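Local structure of carboxynorspermidine decarboxylase (Campylobacter jejuni subsp. jejuni 81116, 3N29) at residues 102-107 with 126-131; 322-327 with 331-336; 393-398 with 403-408. The protein probably catalyses the pyridoxal-phosphate-dependent decarboxylation of carboxynorspermidine to norspermidine. All coordinates share one frame; numbering follows the deposited sequence. Where two conformers were deposited one is given.

The three contacts follow one another along the chain. Contact 1 joins helices 100-109 and 123-132 on the outside of the beta/alpha barrel, whereas contacts 2 and 3 both reach the large mixed sheet of the second domain. Contact 2 lies at strand 321-325 and contact 3 is the hairpin 393-397/403-405; their centres are 32 Å apart. Contacts 1 and 2 sit on opposite sides of the chain's centre, 46 Å between centres. Contacts 1 and 3 come within about 5 Å at their nearest atoms, and Arg407 hydrogen-bonds to Tyr109 at the end of helix 100-109. Both of these also touch the second subunit, so barrel and sheet domain meet the dimer partner together here.

Contact 1: residues 102-107 with 126-131; sequences EAKFAK and IGEIAS
A single salt bridge at the surface, between Lys104 and Glu128, links two neighbouring outer helices of the beta/alpha barrel. Helix 100-109 follows barrel strand 94-97 and helix 123-132 follows strand 113-118, so the contact spans consecutive beta/alpha units. Little surface is buried, 113 Å² in all, because these turns meet through long side chains and their backbones stay well apart. Lys104 NZ donates to Glu128 OE1 at 3.1 Å, arriving on the syn side of the carboxylate and 21° out of its plane. The two side chains cross at about a right angle. Glu128 is stretched out, with CG anti to its backbone N (chi1 -171°), and this carries the carboxylate across to the other helix. The lysine instead bends at its last two torsions, curling round the oxygen from the helix side, so that CD also lies 3.6 Å from Glu128 OE1. A water bridges the pair: it donates to Glu128 OE2 at 2.6 Å and takes a long, weak bond from Lys104 NZ. One turn along, Ser131 OG bonds back to Glu128 O at 2.7 Å, a link within the helix. Beneath the ion pair, Ala103 and Ile129 both pack on Thr116 of strand 113-118, which lies under the two helices. Lys104 also makes a cation-pi contact with Tyr411 of the second subunit. The ammonium is thus shared between a carboxylate, a water and an aromatic ring, and the partly hydrated ion pair probably adds a modest electrostatic tie between the helices beside the dimer interface.

Contact 2: residues 322-327 with 331-336; sequences RILATR and KISDLK
Leu324 O is gripped by two consecutive backbone amides, Ile332 N at 2.9 Å and Ser333 N at 3.1 Å, which reach it from the same face of its carbonyl plane. Next to this pair, Ser333 OG works in both directions: it donates to Ile323 O at 2.7 Å and accepts from Arg322 NH1 at 3.1 Å. Its chi1 of 68° places the hydroxyl between its own backbone N and carbonyl carbon, turned to the strand. Arg322 bends at chi3 and turns one edge of its guanidinium to segment 331-336, where NH1 meets the Ser333 hydroxyl and NH2 donates to Asp334 O at 2.9 Å. With NE paired to Glu339, the arginine is held at all three nitrogens, which should fix the rotation of the group. Apolar groups fill in around these bonds. Ile323 and Ile332 lie side by side, CG2 of the former 3.8 Å from CB of the latter, while Leu324 CD2 rests 3.6 Å from Asp334 C. On the loop itself, Lys331 NZ forms a salt bridge with Asp334 OD1. The result is a short antiparallel-like return of the chain, with a lone bridge between Ala325 and Lys331. Segment 331-336 leads on to strand 340-345, whereas strand 321-325 pairs with strand 354-360, where Leu324 and Ala325 together face Glu357 in a classic beta bulge.

Contact 3: residues 393-398 with 403-408; sequences NLMLLD and LQMIRE
Leu403, Met395 and Leu394 give up the most surface in this antiparallel hairpin of strands 393-397 and 403-405. Leu403 and Met395 share a face of the sheet with Met405. The Met395 chain bends at chi3 (92°) to lay its methyl CE against Leu403 CG at 3.7 Å, and the same methyl meets Met405 CE at 4.0 Å. Leu403 also reaches Ile48 of strand 46-50, the other neighbour of strand 393-397. Leu394 points to the opposite face and runs alongside Arg407, its CD1 3.9 Å from Arg407 CG; the guanidinium continues past it to Tyr109 OH. The backbone of Leu394 marks a classic beta bulge: its O accepts from both Ile406 N at 2.8 Å and Arg407 N at 3.1 Å, while Leu394 N donates to Arg407 O. The additional residue shifts the register by one, and the chain turns a corner at Ile406, whose CG1 packs on Leu396 CB at 3.8 Å. Beyond the bulge, Leu396 and Gln404 form a hydrogen-bonded pair in both directions. Near the turn, Gln404 NE2 donates to the anti lone pair of Asp398 OD2 at 2.9 Å, while Asp398 OD1 takes the amides of Lys400 and Glu402. One carboxylate oxygen thus holds the loop and the other the returning strand; backbone bonds and bulge set the register, while Met395, Leu403 and Met405 meet through apolar contact alone.

Contact 1: residues 102-107 with 126-131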
ATOM      1  N   GLU A 102     -11.676  -9.342   9.548  1.00  9.26           N
ATOM      2  CA  GLU A 102     -12.806  -9.166   8.665  1.00  8.18           C
ATOM      3  C   GLU A 102     -14.089  -9.744   9.300  1.00  7.94           C
ATOM      4  O   GLU A 102     -15.126  -9.133   9.177  1.00  9.00           O
ATOM      5  CB  GLU A 102     -12.594  -9.758   7.266  1.00 10.23           C
ATOM      6  CG  GLU A 102     -11.766  -8.867   6.359  1.00 10.56           C
ATOM      7  CD  GLU A 102     -11.614  -9.333   4.937  1.00 14.72           C
ATOM      8  OE1 GLU A 102     -12.064 -10.446   4.610  1.00  9.97           O
ATOM      9  OE2 GLU A 102     -10.992  -8.590   4.115  1.00 13.92           O
ATOM     10  N   ALA A 103     -13.983 -10.885   9.989  1.00  8.12           N
ATOM     11  CA  ALA A 103     -15.152 -11.517  10.670  1.00  8.39           C
ATOM     12  C   ALA A 103     -15.679 -10.573  11.734  1.00  7.51           C
ATOM     13  O   ALA A 103     -16.904 -10.355  11.842  1.00  6.15           O
ATOM     14  CB  ALA A 103     -14.779 -12.871  11.244  1.00  6.63           C
ATOM     15  N   LYS A 104     -14.795 -10.025  12.560  1.00  8.14           N
ATOM     16  CA  LYS A 104     -15.253  -9.003  13.566  1.00  8.06           C
ATOM     17  C   LYS A 104     -15.911  -7.789  12.945  1.00  8.71           C
ATOM     18  O   LYS A 104     -16.878  -7.272  13.501  1.00  8.99           O
ATOM     19  CB  LYS A 104     -14.115  -8.534  14.475  1.00  9.38           C
ATOM     20  CG  LYS A 104     -13.634  -9.642  15.449  1.00  8.29           C
ATOM     21  CD  LYS A 104     -12.289  -9.349  16.068  1.00 11.14           C
ATOM     22  CE  LYS A 104     -12.291  -8.131  16.931  1.00 11.21           C
ATOM     23  NZ  LYS A 104     -12.980  -8.416  18.142  1.00 13.76           N
ATOM     24  N   PHE A 105     -15.403  -7.309  11.815  1.00  7.25           N
ATOM     25  CA  PHE A 105     -15.995  -6.165  11.087  1.00  7.86           C
ATOM     26  C   PHE A 105     -17.413  -6.507  10.562  1.00  9.71           C
ATOM     27  O   PHE A 105     -18.393  -5.745  10.740  1.00  9.27           O
ATOM     28  CB  PHE A 105     -15.066  -5.820   9.923  1.00  7.97           C
ATOM     29  CG  PHE A 105     -15.401  -4.589   9.219  1.00  8.70           C
ATOM     30  CD1 PHE A 105     -14.913  -3.389   9.653  1.00 10.55           C
ATOM     31  CD2 PHE A 105     -16.242  -4.629   8.114  1.00 11.37           C
ATOM     32  CE1 PHE A 105     -15.207  -2.210   8.954  1.00 14.55           C
ATOM     33  CE2 PHE A 105     -16.603  -3.479   7.427  1.00 12.25           C
ATOM     34  CZ  PHE A 105     -16.061  -2.235   7.862  1.00 14.65           C
ATOM     35  N   ALA A 106     -17.521  -7.670   9.935  1.00 10.01           N
ATOM     36  CA  ALA A 106     -18.807  -8.229   9.520  1.00 10.10           C
ATOM     37  C   ALA A 106     -19.787  -8.307  10.681  1.00 10.02           C
ATOM     38  O   ALA A 106     -20.925  -7.794  10.587  1.00 11.45           O
ATOM     39  CB  ALA A 106     -18.577  -9.658   8.913  1.00 10.93           C
ATOM     40  N   LYS A 107     -19.339  -8.846  11.818  1.00 10.25           N
ATOM     41  CA  LYS A 107     -20.177  -8.894  13.020  1.00 10.84           C
ATOM     42  C   LYS A 107     -20.614  -7.497  13.474  1.00 11.02           C
ATOM     43  O   LYS A 107     -21.801  -7.270  13.772  1.00  9.79           O
ATOM     44  CB  LYS A 107     -19.459  -9.644  14.153  1.00 11.28           C
ATOM     45  CG  LYS A 107     -20.166  -9.695  15.485  1.00 11.56           C
ATOM     46  CD  LYS A 107     -21.509 -10.495  15.367  1.00 12.07           C
ATOM     47  CE  LYS A 107     -22.268 -10.509  16.724  1.00 13.90           C
ATOM     48  NZ  LYS A 107     -23.555 -11.202  16.647  1.00 10.84           N
ATOM     49  N   ILE A 126      -8.589 -19.025  16.134  1.00 17.93           N
ATOM     50  CA  ILE A 126      -9.609 -19.978  15.695  1.00 17.73           C
ATOM     51  C   ILE A 126     -10.827 -19.964  16.609  1.00 17.67           C
ATOM     52  O   ILE A 126     -11.950 -20.102  16.147  1.00 17.23           O
ATOM     53  CB  ILE A 126      -9.069 -21.436  15.536  1.00 18.77           C
ATOM     54  CG1 ILE A 126     -10.117 -22.263  14.777  1.00 17.83           C
ATOM     55  CG2 ILE A 126      -8.689 -22.097  16.885  1.00 16.56           C
ATOM     56  CD1 ILE A 126     -10.328 -21.702  13.330  1.00 22.30           C
ATOM     57  N   GLY A 127     -10.599 -19.758  17.900  1.00 18.55           N
ATOM     58  CA  GLY A 127     -11.689 -19.694  18.886  1.00 17.91           C
ATOM     59  C   GLY A 127     -12.681 -18.595  18.591  1.00 18.07           C
ATOM     60  O   GLY A 127     -13.898 -18.825  18.551  1.00 17.75           O
ATOM     61  N   GLU A 128     -12.162 -17.388  18.392  1.00 17.61           N
ATOM     62  CA  GLU A 128     -13.046 -16.275  18.179  1.00 18.48           C
ATOM     63  C   GLU A 128     -13.681 -16.384  16.745  1.00 18.00           C
ATOM     64  O   GLU A 128     -14.871 -16.094  16.577  1.00 18.22           O
ATOM     65  CB  GLU A 128     -12.305 -14.944  18.418  1.00 18.88           C
ATOM     66  CG  GLU A 128     -13.261 -13.779  18.415  1.00 19.50           C
ATOM     67  CD  GLU A 128     -12.622 -12.458  18.759  1.00 22.59           C
ATOM     68  OE1 GLU A 128     -13.357 -11.452  18.731  1.00 25.34           O
ATOM     69  OE2 GLU A 128     -11.406 -12.423  19.065  1.00 23.31           O
ATOM     70  N   ILE A 129     -12.913 -16.875  15.754  1.00 17.51           N
ATOM     71  CA  ILE A 129     -13.443 -17.070  14.392  1.00 16.62           C
ATOM     72  C   ILE A 129     -14.597 -18.075  14.402  1.00 17.05           C
ATOM     73  O   ILE A 129     -15.667 -17.851  13.787  1.00 16.81           O
ATOM     74  CB  ILE A 129     -12.336 -17.532  13.386  1.00 17.43           C
ATOM     75  CG1 ILE A 129     -11.315 -16.407  13.138  1.00 18.00           C
ATOM     76  CG2 ILE A 129     -12.963 -18.018  12.030  1.00 17.01           C
ATOM     77  CD1 ILE A 129      -9.962 -16.894  12.443  1.00 14.14           C
ATOM     78  N   ALA A 130     -14.414 -19.157  15.149  1.00 16.73           N
ATOM     79  CA  ALA A 130     -15.479 -20.127  15.345  1.00 16.62           C
ATOM     80  C   ALA A 130     -16.731 -19.524  15.992  1.00 17.05           C
ATOM     81  O   ALA A 130     -17.810 -19.916  15.640  1.00 16.01           O
ATOM     82  CB  ALA A 130     -15.007 -21.314  16.231  1.00 16.10           C
ATOM     83  N   SER A 131     -16.591 -18.642  16.974  1.00 16.95           N
ATOM     84  CA  SER A 131     -17.801 -18.126  17.657  1.00 17.77           C
ATOM     85  C   SER A 131     -18.551 -17.169  16.722  1.00 16.86           C
ATOM     86  O   SER A 131     -19.739 -17.010  16.831  1.00 14.62           O
ATOM     87  CB  SER A 131     -17.478 -17.404  18.981  1.00 17.68           C
ATOM     88  OG  SER A 131     -16.582 -16.340  18.675  1.00 24.12           O
TER
HETATM   89  O   HOH W   1     -10.300 -10.105  19.249  1.00 17.39           O

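Contact 2: residues 322-327 with 331-336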
ATOM      1  N   ARG A 322     -10.249  13.249 -20.717  1.00 13.17           N
ATOM      2  CA  ARG A 322      -9.899  12.039 -21.449  1.00 13.45           C
ATOM      3  C   ARG A 322      -8.456  11.689 -21.169  1.00 12.46           C
ATOM      4  O   ARG A 322      -7.615  12.559 -21.143  1.00 11.37           O
ATOM      5  CB  ARG A 322     -10.098  12.177 -22.965  1.00 14.29           C
ATOM      6  CG  ARG A 322     -11.505  12.697 -23.394  1.00 20.09           C
ATOM      7  CD  ARG A 322     -11.782  12.799 -24.917  1.00 19.40           C
ATOM      8  NE  ARG A 322     -10.677  13.548 -25.558  1.00 19.88           N
ATOM      9  CZ  ARG A 322      -9.557  12.986 -26.044  1.00 18.81           C
ATOM     10  NH1 ARG A 322      -9.388  11.662 -26.058  1.00 20.64           N
ATOM     11  NH2 ARG A 322      -8.623  13.748 -26.535  1.00 17.29           N
ATOM     12  N   ILE A 323      -8.167  10.410 -21.043  1.00 11.98           N
ATOM     13  CA  ILE A 323      -6.752   9.941 -20.886  1.00 11.71           C
ATOM     14  C   ILE A 323      -6.019  10.117 -22.225  1.00 11.38           C
ATOM     15  O   ILE A 323      -6.449   9.582 -23.287  1.00 11.44           O
ATOM     16  CB  ILE A 323      -6.682   8.482 -20.419  1.00 10.78           C
ATOM     17  CG1 ILE A 323      -7.333   8.280 -19.039  1.00 12.04           C
ATOM     18  CG2 ILE A 323      -5.208   7.930 -20.524  1.00 10.80           C
ATOM     19  CD1 ILE A 323      -7.683   6.819 -18.771  1.00 11.66           C
ATOM     20  N   LEU A 324      -4.903  10.848 -22.191  1.00 11.04           N
ATOM     21  CA  LEU A 324      -3.998  10.983 -23.345  1.00 11.76           C
ATOM     22  C   LEU A 324      -2.808  10.001 -23.245  1.00 11.51           C
ATOM     23  O   LEU A 324      -2.402   9.482 -24.255  1.00 10.77           O
ATOM     24  CB  LEU A 324      -3.397  12.365 -23.416  1.00 10.88           C
ATOM     25  CG  LEU A 324      -4.441  13.481 -23.637  1.00 14.92           C
ATOM     26  CD1 LEU A 324      -3.789  14.857 -23.321  1.00 12.76           C
ATOM     27  CD2 LEU A 324      -5.055  13.487 -25.033  1.00 16.12           C
ATOM     28  N   ALA A 325      -2.285   9.751 -22.033  1.00 11.68           N
ATOM     29  CA  ALA A 325      -1.106   8.918 -21.850  1.00 12.15           C
ATOM     30  C   ALA A 325      -1.076   8.491 -20.418  1.00 14.00           C
ATOM     31  O   ALA A 325      -1.518   9.240 -19.528  1.00 12.28           O
ATOM     32  CB  ALA A 325       0.183   9.640 -22.200  1.00 12.15           C
ATOM     33  N   THR A 326      -0.546   7.295 -20.217  1.00 13.20           N
ATOM     34  CA  THR A 326      -0.310   6.773 -18.867  1.00 12.11           C
ATOM     35  C   THR A 326       0.943   7.267 -18.229  1.00 13.12           C
ATOM     36  O   THR A 326       1.883   7.809 -18.865  1.00 11.69           O
ATOM     37  CB  THR A 326      -0.300   5.204 -18.902  1.00 12.82           C
ATOM     38  OG1 THR A 326       0.925   4.753 -19.441  1.00 14.12           O
ATOM     39  CG2 THR A 326      -1.486   4.572 -19.716  1.00 13.28           C
ATOM     40  N   ARG A 327       1.020   7.100 -16.903  1.00 14.68           N
ATOM     41  CA  ARG A 327       2.256   7.357 -16.144  1.00 15.97           C
ATOM     42  C   ARG A 327       3.432   6.632 -16.717  1.00 16.86           C
ATOM     43  O   ARG A 327       4.577   7.127 -16.634  1.00 16.40           O
ATOM     44  CB  ARG A 327       2.041   6.846 -14.690  0.50 16.13           C
ATOM     45  CG  ARG A 327       3.218   6.840 -13.739  0.50 15.00           C
ATOM     46  CD  ARG A 327       2.824   6.164 -12.437  0.50 12.79           C
ATOM     47  NE  ARG A 327       3.957   5.810 -11.566  0.50 15.62           N
ATOM     48  CZ  ARG A 327       4.520   4.622 -11.515  0.50 14.49           C
ATOM     49  NH1 ARG A 327       4.133   3.658 -12.317  0.50 17.10           N
ATOM     50  NH2 ARG A 327       5.485   4.402 -10.686  0.50 16.91           N
ATOM     51  N   LYS A 331       0.929   5.794 -24.984  1.00 12.77           N
ATOM     52  CA  LYS A 331       0.036   6.706 -25.687  1.00 12.90           C
ATOM     53  C   LYS A 331      -1.333   6.082 -25.772  1.00 12.90           C
ATOM     54  O   LYS A 331      -1.435   4.934 -26.218  1.00 12.58           O
ATOM     55  CB  LYS A 331       0.547   7.023 -27.108  1.00 13.37           C
ATOM     56  CG  LYS A 331      -0.220   8.165 -27.727  1.00 12.89           C
ATOM     57  CD  LYS A 331       0.428   8.642 -29.040  1.00 14.73           C
ATOM     58  CE  LYS A 331      -0.553   9.623 -29.702  1.00 16.70           C
ATOM     59  NZ  LYS A 331       0.054  10.327 -30.828  1.00 14.08           N
ATOM     60  N   ILE A 332      -2.343   6.832 -25.325  1.00 11.88           N
ATOM     61  CA  ILE A 332      -3.698   6.379 -25.281  1.00 13.60           C
ATOM     62  C   ILE A 332      -4.553   7.123 -26.323  1.00 13.95           C
ATOM     63  O   ILE A 332      -5.354   6.479 -27.007  1.00 12.67           O
ATOM     64  CB  ILE A 332      -4.270   6.434 -23.858  1.00 15.52           C
ATOM     65  CG1 ILE A 332      -3.504   5.470 -22.913  1.00 16.48           C
ATOM     66  CG2 ILE A 332      -5.776   6.040 -23.818  1.00 16.31           C
ATOM     67  CD1 ILE A 332      -3.514   4.126 -23.364  1.00 14.75           C
ATOM     68  N   SER A 333      -4.392   8.439 -26.457  1.00 14.71           N
ATOM     69  CA  SER A 333      -5.100   9.215 -27.471  1.00 16.74           C
ATOM     70  C   SER A 333      -4.424  10.546 -27.705  1.00 16.68           C
ATOM     71  O   SER A 333      -3.450  10.898 -27.033  1.00 17.15           O
ATOM     72  CB  SER A 333      -6.557   9.439 -27.046  1.00 17.66           C
ATOM     73  OG  SER A 333      -6.615  10.302 -25.920  1.00 23.08           O
ATOM     74  N   ASP A 334      -4.920  11.282 -28.699  1.00 16.38           N
ATOM     75  CA  ASP A 334      -4.365  12.541 -29.078  1.00 17.05           C
ATOM     76  C   ASP A 334      -5.210  13.692 -28.575  1.00 17.61           C
ATOM     77  O   ASP A 334      -6.410  13.547 -28.458  1.00 14.89           O
ATOM     78  CB  ASP A 334      -4.308  12.613 -30.584  1.00 17.97           C
ATOM     79  CG  ASP A 334      -3.244  11.722 -31.137  1.00 23.14           C
ATOM     80  OD1 ASP A 334      -2.062  12.095 -30.923  1.00 26.40           O
ATOM     81  OD2 ASP A 334      -3.590  10.706 -31.792  1.00 27.87           O
ATOM     82  N   LEU A 335      -4.550  14.829 -28.310  1.00 16.92           N
ATOM     83  CA  LEU A 335      -5.204  16.041 -27.892  1.00 18.83           C
ATOM     84  C   LEU A 335      -6.115  16.538 -29.043  1.00 19.42           C
ATOM     85  O   LEU A 335      -5.707  16.499 -30.182  1.00 19.44           O
ATOM     86  CB  LEU A 335      -4.157  17.091 -27.545  1.00 18.65           C
ATOM     87  CG  LEU A 335      -4.628  18.374 -26.864  1.00 19.14           C
ATOM     88  CD1 LEU A 335      -5.418  18.069 -25.550  1.00 15.56           C
ATOM     89  CD2 LEU A 335      -3.413  19.264 -26.618  1.00 21.75           C
ATOM     90  N   LYS A 336      -7.351  16.898 -28.738  1.00 20.23           N
ATOM     91  CA  LYS A 336      -8.194  17.513 -29.754  1.00 22.51           C
ATOM     92  C   LYS A 336      -8.040  19.029 -29.742  1.00 22.74           C
ATOM     93  O   LYS A 336      -7.457  19.632 -28.857  1.00 21.88           O
ATOM     94  CB  LYS A 336      -9.630  17.094 -29.608  1.00 22.61           C
ATOM     95  CG  LYS A 336      -9.832  15.581 -29.688  1.00 25.93           C
ATOM     96  CD  LYS A 336     -11.302  15.221 -29.501  1.00 30.19           C
ATOM     97  CE  LYS A 336     -11.585  13.805 -29.984  1.00 33.07           C
ATOM     98  NZ  LYS A 336     -12.801  13.764 -30.875  1.00 36.79           N
TER

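Contact 3: residues 393-398 with 403-408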
ATOM      1  N   ASN A 393     -10.856  11.565   3.484  1.00  9.14           N
ATOM      2  CA  ASN A 393     -11.979  11.245   4.314  1.00  9.42           C
ATOM      3  C   ASN A 393     -12.949  10.350   3.549  1.00  8.36           C
ATOM      4  O   ASN A 393     -12.913  10.267   2.324  1.00  8.25           O
ATOM      5  CB  ASN A 393     -12.694  12.518   4.799  1.00  9.35           C
ATOM      6  CG  ASN A 393     -11.797  13.419   5.692  1.00 11.86           C
ATOM      7  OD1 ASN A 393     -11.027  12.931   6.512  1.00 12.14           O
ATOM      8  ND2 ASN A 393     -11.901  14.740   5.491  1.00 12.13           N
ATOM      9  N   LEU A 394     -13.730   9.630   4.314  1.00  6.82           N
ATOM     10  CA  LEU A 394     -14.801   8.790   3.777  1.00  7.69           C
ATOM     11  C   LEU A 394     -16.136   9.502   3.941  1.00  6.58           C
ATOM     12  O   LEU A 394     -16.513   9.867   5.042  1.00  6.63           O
ATOM     13  CB  LEU A 394     -14.794   7.460   4.485  1.00  7.25           C
ATOM     14  CG  LEU A 394     -13.504   6.649   4.579  1.00 10.98           C
ATOM     15  CD1 LEU A 394     -13.848   5.228   5.205  1.00 10.79           C
ATOM     16  CD2 LEU A 394     -12.740   6.585   3.268  1.00 10.11           C
ATOM     17  N   MET A 395     -16.857   9.681   2.847  1.00  6.28           N
ATOM     18  CA  MET A 395     -18.128  10.368   2.852  1.00  6.27           C
ATOM     19  C   MET A 395     -19.153   9.587   2.040  1.00  5.99           C
ATOM     20  O   MET A 395     -18.797   8.786   1.151  1.00  7.82           O
ATOM     21  CB  MET A 395     -17.966  11.788   2.244  1.00  6.83           C
ATOM     22  CG  MET A 395     -16.831  12.673   2.892  1.00  7.83           C
ATOM     23  SD  MET A 395     -16.865  14.408   2.216  1.00  2.00           S
ATOM     24  CE  MET A 395     -17.934  15.086   3.456  1.00 10.09           C
ATOM     25  N   LEU A 396     -20.397   9.849   2.354  1.00  7.24           N
ATOM     26  CA  LEU A 396     -21.568   9.223   1.784  1.00  7.40           C
ATOM     27  C   LEU A 396     -22.478  10.287   1.240  1.00  8.32           C
ATOM     28  O   LEU A 396     -22.976  11.111   1.983  1.00  8.51           O
ATOM     29  CB  LEU A 396     -22.285   8.364   2.840  1.00  7.04           C
ATOM     30  CG  LEU A 396     -23.559   7.703   2.276  1.00 10.44           C
ATOM     31  CD1 LEU A 396     -23.180   6.644   1.297  1.00 14.11           C
ATOM     32  CD2 LEU A 396     -24.500   7.177   3.355  1.00 15.50           C
ATOM     33  N   LEU A 397     -22.751  10.272  -0.066  1.00  8.11           N
ATOM     34  CA  LEU A 397     -23.796  11.085  -0.641  1.00  8.26           C
ATOM     35  C   LEU A 397     -25.051  10.248  -0.612  1.00  9.16           C
ATOM     36  O   LEU A 397     -25.187   9.280  -1.347  1.00  9.67           O
ATOM     37  CB  LEU A 397     -23.468  11.481  -2.092  1.00  8.59           C
ATOM     38  CG  LEU A 397     -24.494  12.336  -2.831  1.00  9.96           C
ATOM     39  CD1 LEU A 397     -24.595  13.706  -2.140  1.00 14.18           C
ATOM     40  CD2 LEU A 397     -24.139  12.525  -4.365  1.00 15.65           C
ATOM     41  N   ASP A 398     -25.971  10.622   0.233  1.00  6.82           N
ATOM     42  CA  ASP A 398     -27.101   9.774   0.540  1.00  9.58           C
ATOM     43  C   ASP A 398     -28.237   9.885  -0.429  1.00  9.67           C
ATOM     44  O   ASP A 398     -28.146  10.599  -1.412  1.00  8.83           O
ATOM     45  CB  ASP A 398     -27.538   9.932   2.008  1.00  9.11           C
ATOM     46  CG  ASP A 398     -28.244  11.220   2.295  1.00 12.72           C
ATOM     47  OD1 ASP A 398     -28.777  11.850   1.347  1.00 14.67           O
ATOM     48  OD2 ASP A 398     -28.356  11.544   3.524  1.00 12.02           O
ATOM     49  N   LEU A 403     -24.628  15.082   1.757  1.00 13.65           N
ATOM     50  CA  LEU A 403     -23.260  14.563   1.927  1.00 13.46           C
ATOM     51  C   LEU A 403     -23.027  14.420   3.417  1.00 12.80           C
ATOM     52  O   LEU A 403     -23.198  15.417   4.173  1.00 13.47           O
ATOM     53  CB  LEU A 403     -22.278  15.569   1.334  1.00 13.65           C
ATOM     54  CG  LEU A 403     -20.826  15.156   1.212  1.00 17.66           C
ATOM     55  CD1 LEU A 403     -20.777  13.911   0.329  1.00 15.39           C
ATOM     56  CD2 LEU A 403     -19.997  16.261   0.548  1.00 17.20           C
ATOM     57  N   GLN A 404     -22.741  13.207   3.853  1.00 11.03           N
ATOM     58  CA  GLN A 404     -22.468  12.873   5.245  1.00  9.76           C
ATOM     59  C   GLN A 404     -20.971  12.465   5.428  1.00  9.46           C
ATOM     60  O   GLN A 404     -20.429  11.763   4.576  1.00 10.55           O
ATOM     61  CB  GLN A 404     -23.317  11.693   5.636  1.00  9.46           C
ATOM     62  CG  GLN A 404     -24.847  11.966   5.632  1.00  8.12           C
ATOM     63  CD  GLN A 404     -25.621  10.832   6.280  1.00 13.26           C
ATOM     64  OE1 GLN A 404     -25.288  10.409   7.383  1.00 11.20           O
ATOM     65  NE2 GLN A 404     -26.697  10.371   5.615  1.00  9.64           N
ATOM     66  N   MET A 405     -20.346  12.916   6.504  1.00 10.12           N
ATOM     67  CA  MET A 405     -18.985  12.474   6.871  1.00 11.60           C
ATOM     68  C   MET A 405     -19.106  11.125   7.622  1.00 11.70           C
ATOM     69  O   MET A 405     -19.737  11.042   8.698  1.00 14.21           O
ATOM     70  CB  MET A 405     -18.327  13.509   7.786  1.00 11.19           C
ATOM     71  CG  MET A 405     -16.853  13.227   8.122  1.00 14.43           C
ATOM     72  SD  MET A 405     -15.740  13.429   6.706  1.00  4.86           S
ATOM     73  CE  MET A 405     -15.547  15.123   6.656  1.00 19.20           C
ATOM     74  N   ILE A 406     -18.529  10.078   7.035  1.00 12.23           N
ATOM     75  CA  ILE A 406     -18.443   8.727   7.647  1.00 12.77           C
ATOM     76  C   ILE A 406     -17.192   8.574   8.526  1.00 12.56           C
ATOM     77  O   ILE A 406     -17.289   8.207   9.709  1.00 12.51           O
ATOM     78  CB  ILE A 406     -18.573   7.602   6.586  1.00 12.74           C
ATOM     79  CG1 ILE A 406     -19.856   7.798   5.740  1.00 13.72           C
ATOM     80  CG2 ILE A 406     -18.550   6.227   7.268  1.00 12.53           C
ATOM     81  CD1 ILE A 406     -21.249   7.778   6.589  1.00 15.67           C
ATOM     82  N   ARG A 407     -16.017   8.925   7.976  1.00 12.30           N
ATOM     83  CA  ARG A 407     -14.764   8.919   8.728  1.00 13.07           C
ATOM     84  C   ARG A 407     -13.935  10.075   8.352  1.00 12.65           C
ATOM     85  O   ARG A 407     -13.697  10.323   7.158  1.00 11.11           O
ATOM     86  CB  ARG A 407     -13.935   7.701   8.412  1.00 13.11           C
ATOM     87  CG  ARG A 407     -14.630   6.410   8.824  1.00 17.84           C
ATOM     88  CD  ARG A 407     -13.818   5.590   9.720  1.00 21.89           C
ATOM     89  NE  ARG A 407     -14.377   4.264   9.919  1.00 19.12           N
ATOM     90  CZ  ARG A 407     -15.018   3.864  11.014  1.00 22.09           C
ATOM     91  NH1 ARG A 407     -15.228   4.692  12.021  1.00 19.62           N
ATOM     92  NH2 ARG A 407     -15.461   2.629  11.091  1.00 18.33           N
ATOM     93  N   GLU A 408     -13.548  10.853   9.364  1.00 13.89           N
ATOM     94  CA  GLU A 408     -12.631  11.973   9.169  1.00 13.85           C
ATOM     95  C   GLU A 408     -11.327  11.588   9.885  1.00 14.48           C
ATOM     96  O   GLU A 408     -11.313  11.322  11.097  1.00 15.15           O
ATOM     97  CB  GLU A 408     -13.175  13.256   9.759  1.00 15.37           C
ATOM     98  CG  GLU A 408     -12.301  14.477   9.452  1.00 18.58           C
ATOM     99  CD  GLU A 408     -12.854  15.786   9.996  1.00 24.07           C
ATOM    100  OE1 GLU A 408     -13.844  15.783  10.724  1.00 25.62           O
ATOM    101  OE2 GLU A 408     -12.258  16.820   9.705  1.00 26.28           O
TER